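Local atomic coordinates of MHC class I antigen (Ctenopharyngodon idella, PDB entry 5H5Z), a protein that probably presents peptides on the cell surface to T cells, as a bony fish class I heavy chain paired with beta2-microglobulin. Residues Thr46-Trp58 and Trp163-Leu175. Residues are numbered along the deposited sequence; the frame is centred on the assembly and turned at random.
Sequences TEWIRQNEGADYW and WLKKYVAYGKDTL
Two tyrosine hydroxyls, Tyr-57 OH and Tyr-167 OH, meet 2.6 Å apart in a hydrogen bond whose donor may be either. Tyr-167 OH also hydrogen-bonds the bound peptide's backbone, and the pairing with Tyr-57 probably helps to hold this hydroxyl in place. With Trp-163 close by, the cluster is consistent with the A pocket of class I molecules, where conserved tyrosines bind the peptide's N-terminal end. The second direct polar link runs from Tyr-170 OH to Glu-53 OE1 (2.6 Å), reaching the oxygen from above the carboxylate plane. Glu-53 is bent at chi2 (-67°), which turns its carboxylate toward the opposite helix. A water spans Glu-53 OE1 and Lys-166 NZ, opposite charges too far apart for a salt bridge.

Flat faces account for a second group of contacts. The amide of Asn-52 lies flat on the Tyr-170 ring, the planes only 3° apart, with Asn-52 CB 3.3 Å from the ring centroid in a CH-pi contact. A nearly straight bond from Asn-52 ND2 to Trp-48 O (2.8 Å) holds that amide in orientation, and a water joins the same nitrogen to Tyr-170 O. Trp-48 CG lies between its backbone N and carbonyl carbon (chi1 59°), a setting that places the indole with Gly-171 CA over one face and Thr-46 OG1 over the opposite one.

Apolar contacts fill in between, with Trp-48 CZ3 against Tyr-167 CB (3.7 Å) and Ile-49 CD1 against Tyr-167 CE1. Tyr-57 CE1 also touches Trp-163 CZ3 (3.7 Å), the rings inclined obliquely.

The contact thus joins helix 47-50 and the start of helix 55-82 to the end of helix 148-170 and to Gly-171, the N-cap of helix 172-175. Beneath lies the groove's beta-sheet floor, where Phe-32 of strand 30-36 and Val-27 of strand 21-27 each meet Trp-48 and Tyr-167.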
ATOM      1  N   THR A  46      -5.916   9.856 -10.847  1.00 24.30           N
ATOM      2  CA  THR A  46      -6.819  10.633  -9.977  1.00 27.65           C
ATOM      3  C   THR A  46      -7.522  11.735 -10.759  1.00 25.84           C
ATOM      4  O   THR A  46      -7.018  12.190 -11.787  1.00 26.67           O
ATOM      5  CB  THR A  46      -6.089  11.303  -8.793  1.00 28.63           C
ATOM      6  OG1 THR A  46      -5.143  12.259  -9.290  1.00 28.81           O
ATOM      7  CG2 THR A  46      -5.372  10.290  -7.936  1.00 28.90           C
ATOM      8  N   GLU A  47      -8.680  12.170 -10.265  1.00 25.69           N
ATOM      9  CA  GLU A  47      -9.392  13.299 -10.869  1.00 26.87           C
ATOM     10  C   GLU A  47      -8.576  14.590 -10.813  1.00 25.40           C
ATOM     11  O   GLU A  47      -8.603  15.380 -11.757  1.00 28.93           O
ATOM     12  CB  GLU A  47     -10.761  13.498 -10.218  1.00 32.45           C
ATOM     13  CG  GLU A  47     -11.769  12.403 -10.541  1.00 40.33           C
ATOM     14  CD  GLU A  47     -12.601  12.687 -11.783  1.00 52.95           C
ATOM     15  OE1 GLU A  47     -12.014  12.887 -12.870  1.00 68.05           O
ATOM     16  OE2 GLU A  47     -13.849  12.689 -11.670  1.00 51.69           O
ATOM     17  N   TRP A  48      -7.831  14.798  -9.727  1.00 27.12           N
ATOM     18  CA  TRP A  48      -7.081  16.055  -9.590  1.00 27.62           C
ATOM     19  C   TRP A  48      -5.933  16.212 -10.590  1.00 25.71           C
ATOM     20  O   TRP A  48      -5.647  17.332 -11.009  1.00 26.66           O
ATOM     21  CB  TRP A  48      -6.646  16.341  -8.146  1.00 28.81           C
ATOM     22  CG  TRP A  48      -5.779  15.300  -7.498  1.00 25.85           C
ATOM     23  CD1 TRP A  48      -6.177  14.344  -6.601  1.00 28.96           C
ATOM     24  CD2 TRP A  48      -4.365  15.135  -7.659  1.00 24.12           C
ATOM     25  NE1 TRP A  48      -5.101  13.583  -6.209  1.00 26.69           N
ATOM     26  CE2 TRP A  48      -3.978  14.042  -6.848  1.00 25.27           C
ATOM     27  CE3 TRP A  48      -3.388  15.787  -8.431  1.00 23.17           C
ATOM     28  CZ2 TRP A  48      -2.651  13.597  -6.773  1.00 24.19           C
ATOM     29  CZ3 TRP A  48      -2.071  15.344  -8.356  1.00 22.72           C
ATOM     30  CH2 TRP A  48      -1.716  14.252  -7.531  1.00 22.11           C
ATOM     31  N   ILE A  49      -5.277  15.113 -10.972  1.00 24.41           N
ATOM     32  CA  ILE A  49      -4.248  15.187 -12.014  1.00 23.50           C
ATOM     33  C   ILE A  49      -4.875  15.326 -13.407  1.00 24.92           C
ATOM     34  O   ILE A  49      -4.351  16.064 -14.246  1.00 28.10           O
ATOM     35  CB  ILE A  49      -3.176  14.055 -11.927  1.00 21.73           C
ATOM     36  CG1 ILE A  49      -1.967  14.370 -12.817  1.00 21.91           C
ATOM     37  CG2 ILE A  49      -3.746  12.678 -12.258  1.00 22.87           C
ATOM     38  CD1 ILE A  49      -1.094  15.498 -12.305  1.00 23.73           C
ATOM     39  N   ARG A  50      -6.005  14.648 -13.631  1.00 25.80           N
ATOM     40  CA  ARG A  50      -6.745  14.733 -14.900  1.00 30.50           C
ATOM     41  C   ARG A  50      -7.205  16.155 -15.203  1.00 29.90           C
ATOM     42  O   ARG A  50      -7.158  16.600 -16.350  1.00 38.11           O
ATOM     43  CB  ARG A  50      -7.971  13.812 -14.897  1.00 33.41           C
ATOM     44  CG  ARG A  50      -7.669  12.326 -14.964  1.00 37.00           C
ATOM     45  CD  ARG A  50      -8.944  11.514 -15.111  1.00 46.97           C
ATOM     46  NE  ARG A  50      -8.682  10.076 -15.042  1.00 51.16           N
ATOM     47  CZ  ARG A  50      -8.839   9.325 -13.952  1.00 50.20           C
ATOM     48  NH1 ARG A  50      -9.274   9.863 -12.817  1.00 44.03           N
ATOM     49  NH2 ARG A  50      -8.567   8.025 -14.000  1.00 51.68           N
ATOM     50  N   GLN A  51      -7.651  16.859 -14.169  1.00 30.74           N
ATOM     51  CA  GLN A  51      -8.223  18.194 -14.332  1.00 31.66           C
ATOM     52  C   GLN A  51      -7.161  19.271 -14.536  1.00 32.63           C
ATOM     53  O   GLN A  51      -7.473  20.393 -14.952  1.00 32.80           O
ATOM     54  CB  GLN A  51      -9.097  18.540 -13.128  1.00 37.49           C
ATOM     55  CG  GLN A  51     -10.399  17.756 -13.065  1.00 40.25           C
ATOM     56  CD  GLN A  51     -11.324  18.222 -11.957  1.00 47.82           C
ATOM     57  OE1 GLN A  51     -10.884  18.543 -10.851  1.00 54.15           O
ATOM     58  NE2 GLN A  51     -12.617  18.247 -12.245  1.00 54.52           N
ATOM     59  N   ASN A  52      -5.906  18.926 -14.261  1.00 26.20           N
ATOM     60  CA  ASN A  52      -4.846  19.925 -14.170  1.00 26.69           C
ATOM     61  C   ASN A  52      -3.634  19.721 -15.073  1.00 26.84           C
ATOM     62  O   ASN A  52      -2.825  20.634 -15.238  1.00 30.83           O
ATOM     63  CB  ASN A  52      -4.423  20.092 -12.717  1.00 28.05           C
ATOM     64  CG  ASN A  52      -5.463  20.822 -11.901  1.00 30.07           C
ATOM     65  OD1 ASN A  52      -5.632  22.034 -12.043  1.00 32.42           O
ATOM     66  ND2 ASN A  52      -6.176  20.090 -11.050  1.00 27.80           N
ATOM     67  N   GLU A  53      -3.502  18.528 -15.642  1.00 26.73           N
ATOM     68  CA  GLU A  53      -2.494  18.277 -16.664  1.00 25.97           C
ATOM     69  C   GLU A  53      -3.145  17.551 -17.830  1.00 29.13           C
ATOM     70  O   GLU A  53      -4.223  16.965 -17.679  1.00 33.50           O
ATOM     71  CB  GLU A  53      -1.319  17.460 -16.107  1.00 26.70           C
ATOM     72  CG  GLU A  53      -0.514  18.142 -15.004  1.00 25.40           C
ATOM     73  CD  GLU A  53       0.263  19.362 -15.472  1.00 28.94           C
ATOM     74  OE1 GLU A  53       0.761  20.102 -14.603  1.00 28.05           O
ATOM     75  OE2 GLU A  53       0.383  19.586 -16.693  1.00 28.97           O
ATOM     76  N   GLY A  54      -2.501  17.602 -18.990  1.00 31.15           N
ATOM     77  CA  GLY A  54      -3.061  17.015 -20.196  1.00 30.69           C
ATOM     78  C   GLY A  54      -2.030  16.327 -21.063  1.00 32.80           C
ATOM     79  O   GLY A  54      -1.012  15.836 -20.564  1.00 32.87           O
ATOM     80  N   ALA A  55      -2.298  16.313 -22.366  1.00 31.32           N
ATOM     81  CA  ALA A  55      -1.492  15.580 -23.339  1.00 32.23           C
ATOM     82  C   ALA A  55       0.009  15.864 -23.264  1.00 35.01           C
ATOM     83  O   ALA A  55       0.801  14.927 -23.235  1.00 33.80           O
ATOM     84  CB  ALA A  55      -2.014  15.818 -24.748  1.00 34.25           C
ATOM     85  N   ASP A  56       0.390  17.143 -23.221  1.00 35.89           N
ATOM     86  CA  ASP A  56       1.808  17.535 -23.152  1.00 33.60           C
ATOM     87  C   ASP A  56       2.534  16.926 -21.952  1.00 31.19           C
ATOM     88  O   ASP A  56       3.636  16.384 -22.093  1.00 30.41           O
ATOM     89  CB  ASP A  56       1.960  19.063 -23.133  1.00 42.02           C
ATOM     90  CG  ASP A  56       2.060  19.666 -24.530  1.00 53.96           C
ATOM     91  OD1 ASP A  56       1.699  18.995 -25.524  1.00 56.01           O
ATOM     92  OD2 ASP A  56       2.506  20.829 -24.634  1.00 54.51           O
ATOM     93  N   TYR A  57       1.908  17.021 -20.782  1.00 30.67           N
ATOM     94  CA  TYR A  57       2.445  16.446 -19.549  1.00 29.88           C
ATOM     95  C   TYR A  57       2.639  14.933 -19.668  1.00 26.89           C
ATOM     96  O   TYR A  57       3.711  14.405 -19.353  1.00 25.65           O
ATOM     97  CB  TYR A  57       1.523  16.782 -18.371  1.00 28.55           C
ATOM     98  CG  TYR A  57       1.894  16.101 -17.066  1.00 26.19           C
ATOM     99  CD1 TYR A  57       2.779  16.701 -16.168  1.00 24.49           C
ATOM    100  CD2 TYR A  57       1.344  14.861 -16.721  1.00 25.42           C
ATOM    101  CE1 TYR A  57       3.117  16.080 -14.970  1.00 23.93           C
ATOM    102  CE2 TYR A  57       1.679  14.229 -15.532  1.00 21.75           C
ATOM    103  CZ  TYR A  57       2.565  14.847 -14.657  1.00 23.38           C
ATOM    104  OH  TYR A  57       2.900  14.230 -13.468  1.00 23.86           O
ATOM    105  N   TRP A  58       1.603  14.245 -20.137  1.00 27.13           N
ATOM    106  CA  TRP A  58       1.635  12.786 -20.227  1.00 25.93           C
ATOM    107  C   TRP A  58       2.570  12.276 -21.322  1.00 28.09           C
ATOM    108  O   TRP A  58       3.225  11.254 -21.137  1.00 29.19           O
ATOM    109  CB  TRP A  58       0.217  12.213 -20.332  1.00 26.19           C
ATOM    110  CG  TRP A  58      -0.531  12.388 -19.038  1.00 27.23           C
ATOM    111  CD1 TRP A  58      -1.620  13.187 -18.813  1.00 28.52           C
ATOM    112  CD2 TRP A  58      -0.215  11.780 -17.782  1.00 25.73           C
ATOM    113  NE1 TRP A  58      -2.009  13.097 -17.496  1.00 27.44           N
ATOM    114  CE2 TRP A  58      -1.165  12.239 -16.841  1.00 25.58           C
ATOM    115  CE3 TRP A  58       0.772  10.879 -17.360  1.00 26.98           C
ATOM    116  CZ2 TRP A  58      -1.149  11.836 -15.501  1.00 24.51           C
ATOM    117  CZ3 TRP A  58       0.780  10.471 -16.028  1.00 23.84           C
ATOM    118  CH2 TRP A  58      -0.173  10.953 -15.115  1.00 23.96           C
ATOM    119  N   TRP A 163       7.268  20.134  -8.218  1.00 19.82           N
ATOM    120  CA  TRP A 163       6.113  19.396  -8.714  1.00 19.29           C
ATOM    121  C   TRP A 163       5.180  18.955  -7.591  1.00 18.41           C
ATOM    122  O   TRP A 163       3.960  19.018  -7.744  1.00 18.31           O
ATOM    123  CB  TRP A 163       6.548  18.216  -9.587  1.00 17.70           C
ATOM    124  CG  TRP A 163       6.876  18.654 -10.981  1.00 22.38           C
ATOM    125  CD1 TRP A 163       8.113  18.881 -11.500  1.00 26.81           C
ATOM    126  CD2 TRP A 163       5.940  18.943 -12.022  1.00 22.49           C
ATOM    127  NE1 TRP A 163       8.012  19.297 -12.811  1.00 31.43           N
ATOM    128  CE2 TRP A 163       6.685  19.341 -13.156  1.00 29.15           C
ATOM    129  CE3 TRP A 163       4.541  18.899 -12.110  1.00 22.73           C
ATOM    130  CZ2 TRP A 163       6.079  19.691 -14.368  1.00 28.18           C
ATOM    131  CZ3 TRP A 163       3.937  19.253 -13.317  1.00 27.24           C
ATOM    132  CH2 TRP A 163       4.709  19.640 -14.429  1.00 27.88           C
ATOM    133  N   LEU A 164       5.746  18.513  -6.467  1.00 17.91           N
ATOM    134  CA  LEU A 164       4.926  18.181  -5.308  1.00 16.82           C
ATOM    135  C   LEU A 164       4.027  19.364  -4.931  1.00 16.69           C
ATOM    136  O   LEU A 164       2.820  19.203  -4.749  1.00 18.59           O
ATOM    137  CB  LEU A 164       5.793  17.748  -4.121  1.00 16.16           C
ATOM    138  CG  LEU A 164       5.058  17.513  -2.795  1.00 16.73           C
ATOM    139  CD1 LEU A 164       3.937  16.483  -2.920  1.00 16.37           C
ATOM    140  CD2 LEU A 164       6.044  17.104  -1.716  1.00 18.90           C
ATOM    141  N   LYS A 165       4.613  20.555  -4.846  1.00 18.76           N
ATOM    142  CA  LYS A 165       3.833  21.765  -4.552  1.00 20.06           C
ATOM    143  C   LYS A 165       2.665  21.976  -5.534  1.00 21.45           C
ATOM    144  O   LYS A 165       1.548  22.329  -5.119  1.00 22.53           O
ATOM    145  CB  LYS A 165       4.741  22.999  -4.482  1.00 23.07           C
ATOM    146  CG  LYS A 165       5.642  23.018  -3.252  1.00 23.98           C
ATOM    147  CD  LYS A 165       6.622  24.180  -3.272  1.00 30.54           C
ATOM    148  CE  LYS A 165       7.466  24.184  -2.006  1.00 33.49           C
ATOM    149  NZ  LYS A 165       8.686  25.023  -2.146  1.00 38.33           N
ATOM    150  N   LYS A 166       2.916  21.745  -6.822  1.00 21.32           N
ATOM    151  CA  LYS A 166       1.868  21.822  -7.841  1.00 21.75           C
ATOM    152  C   LYS A 166       0.765  20.791  -7.599  1.00 22.82           C
ATOM    153  O   LYS A 166      -0.420  21.126  -7.668  1.00 22.68           O
ATOM    154  CB  LYS A 166       2.443  21.657  -9.256  1.00 22.79           C
ATOM    155  CG  LYS A 166       3.244  22.833  -9.789  1.00 25.48           C
ATOM    156  CD  LYS A 166       3.955  22.421 -11.073  1.00 30.21           C
ATOM    157  CE  LYS A 166       3.928  23.521 -12.114  1.00 40.30           C
ATOM    158  NZ  LYS A 166       2.561  23.744 -12.668  1.00 38.77           N
ATOM    159  N   TYR A 167       1.159  19.544  -7.311  1.00 23.20           N
ATOM    160  CA  TYR A 167       0.202  18.458  -7.077  1.00 19.84           C
ATOM    161  C   TYR A 167      -0.661  18.712  -5.848  1.00 18.71           C
ATOM    162  O   TYR A 167      -1.864  18.430  -5.858  1.00 21.71           O
ATOM    163  CB  TYR A 167       0.913  17.097  -6.944  1.00 17.15           C
ATOM    164  CG  TYR A 167       1.730  16.687  -8.159  1.00 19.27           C
ATOM    165  CD1 TYR A 167       1.356  17.083  -9.452  1.00 19.48           C
ATOM    166  CD2 TYR A 167       2.865  15.887  -8.018  1.00 17.26           C
ATOM    167  CE1 TYR A 167       2.097  16.704 -10.562  1.00 21.80           C
ATOM    168  CE2 TYR A 167       3.622  15.508  -9.130  1.00 18.69           C
ATOM    169  CZ  TYR A 167       3.228  15.917 -10.395  1.00 20.41           C
ATOM    170  OH  TYR A 167       3.957  15.544 -11.502  1.00 21.46           O
ATOM    171  N   VAL A 168      -0.045  19.249  -4.795  1.00 18.87           N
ATOM    172  CA  VAL A 168      -0.759  19.552  -3.551  1.00 20.59           C
ATOM    173  C   VAL A 168      -1.840  20.603  -3.818  1.00 24.53           C
ATOM    174  O   VAL A 168      -2.960  20.465  -3.331  1.00 24.25           O
ATOM    175  CB  VAL A 168       0.197  19.960  -2.404  1.00 22.47           C
ATOM    176  CG1 VAL A 168      -0.577  20.430  -1.176  1.00 23.79           C
ATOM    177  CG2 VAL A 168       1.086  18.784  -2.022  1.00 22.10           C
ATOM    178  N   ALA A 169      -1.516  21.619  -4.620  1.00 23.51           N
ATOM    179  CA  ALA A 169      -2.505  22.622  -5.023  1.00 24.43           C
ATOM    180  C   ALA A 169      -3.619  22.033  -5.897  1.00 23.83           C
ATOM    181  O   ALA A 169      -4.801  22.318  -5.677  1.00 26.37           O
ATOM    182  CB  ALA A 169      -1.834  23.802  -5.715  1.00 25.49           C
ATOM    183  N   TYR A 170      -3.246  21.212  -6.879  1.00 22.45           N
ATOM    184  CA  TYR A 170      -4.225  20.512  -7.720  1.00 23.75           C
ATOM    185  C   TYR A 170      -5.212  19.694  -6.885  1.00 22.86           C
ATOM    186  O   TYR A 170      -6.420  19.741  -7.119  1.00 24.50           O
ATOM    187  CB  TYR A 170      -3.546  19.542  -8.693  1.00 21.16           C
ATOM    188  CG  TYR A 170      -2.630  20.134  -9.742  1.00 22.58           C
ATOM    189  CD1 TYR A 170      -2.697  21.485 -10.111  1.00 24.04           C
ATOM    190  CD2 TYR A 170      -1.715  19.320 -10.397  1.00 23.87           C
ATOM    191  CE1 TYR A 170      -1.858  21.999 -11.089  1.00 23.07           C
ATOM    192  CE2 TYR A 170      -0.872  19.822 -11.374  1.00 23.67           C
ATOM    193  CZ  TYR A 170      -0.945  21.157 -11.714  1.00 25.62           C
ATOM    194  OH  TYR A 170      -0.101  21.631 -12.686  1.00 26.00           O
ATOM    195  N   GLY A 171      -4.690  18.938  -5.921  1.00 24.09           N
ATOM    196  CA  GLY A 171      -5.515  18.018  -5.144  1.00 25.49           C
ATOM    197  C   GLY A 171      -5.769  18.436  -3.709  1.00 24.93           C
ATOM    198  O   GLY A 171      -6.071  17.594  -2.871  1.00 26.32           O
ATOM    199  N   LYS A 172      -5.667  19.736  -3.435  1.00 27.98           N
ATOM    200  CA  LYS A 172      -5.733  20.269  -2.069  1.00 26.82           C
ATOM    201  C   LYS A 172      -6.890  19.716  -1.243  1.00 28.56           C
ATOM    202  O   LYS A 172      -6.682  19.209  -0.135  1.00 29.22           O
ATOM    203  CB  LYS A 172      -5.788  21.802  -2.089  1.00 28.80           C
ATOM    204  CG  LYS A 172      -5.565  22.438  -0.727  1.00 32.35           C
ATOM    205  CD  LYS A 172      -5.860  23.926  -0.760  1.00 38.14           C
ATOM    206  CE  LYS A 172      -5.992  24.517   0.639  1.00 43.21           C
ATOM    207  NZ  LYS A 172      -4.708  24.505   1.398  1.00 45.38           N
ATOM    208  N   ASP A 173      -8.101  19.811  -1.785  1.00 27.70           N
ATOM    209  CA  ASP A 173      -9.292  19.396  -1.051  1.00 34.06           C
ATOM    210  C   ASP A 173      -9.275  17.892  -0.730  1.00 33.25           C
ATOM    211  O   ASP A 173      -9.685  17.473   0.353  1.00 31.37           O
ATOM    212  CB  ASP A 173     -10.559  19.804  -1.812  1.00 40.38           C
ATOM    213  CG  ASP A 173     -10.671  21.318  -2.014  1.00 47.53           C
ATOM    214  OD1 ASP A 173     -10.392  22.101  -1.067  1.00 44.29           O
ATOM    215  OD2 ASP A 173     -11.049  21.728  -3.133  1.00 62.24           O
ATOM    216  N   THR A 174      -8.763  17.089  -1.659  1.00 28.44           N
ATOM    217  CA  THR A 174      -8.655  15.649  -1.452  1.00 28.63           C
ATOM    218  C   THR A 174      -7.524  15.307  -0.484  1.00 22.49           C
ATOM    219  O   THR A 174      -7.700  14.502   0.427  1.00 22.00           O
ATOM    220  CB  THR A 174      -8.428  14.908  -2.783  1.00 34.41           C
ATOM    221  OG1 THR A 174      -9.392  15.352  -3.746  1.00 34.21           O
ATOM    222  CG2 THR A 174      -8.559  13.399  -2.589  1.00 33.41           C
ATOM    223  N   LEU A 175      -6.370  15.935  -0.687  1.00 21.93           N
ATOM    224  CA  LEU A 175      -5.170  15.645   0.099  1.00 22.21           C
ATOM    225  C   LEU A 175      -5.253  16.138   1.542  1.00 23.64           C
ATOM    226  O   LEU A 175      -4.674  15.525   2.443  1.00 23.41           O
ATOM    227  CB  LEU A 175      -3.926  16.200  -0.609  1.00 22.21           C
ATOM    228  CG  LEU A 175      -3.588  15.505  -1.933  1.00 22.42           C
ATOM    229  CD1 LEU A 175      -2.486  16.244  -2.670  1.00 24.77           C
ATOM    230  CD2 LEU A 175      -3.205  14.044  -1.711  1.00 21.62           C
TER
HETATM  231  O   HOH W   1      -8.139  21.131  -9.177  1.00 40.62           O
HETATM  232  O   HOH W   2      -2.122  23.315 -14.722  1.00 41.80           O
HETATM  233  O   HOH W   3       2.020  22.423 -15.299  1.00 35.77           O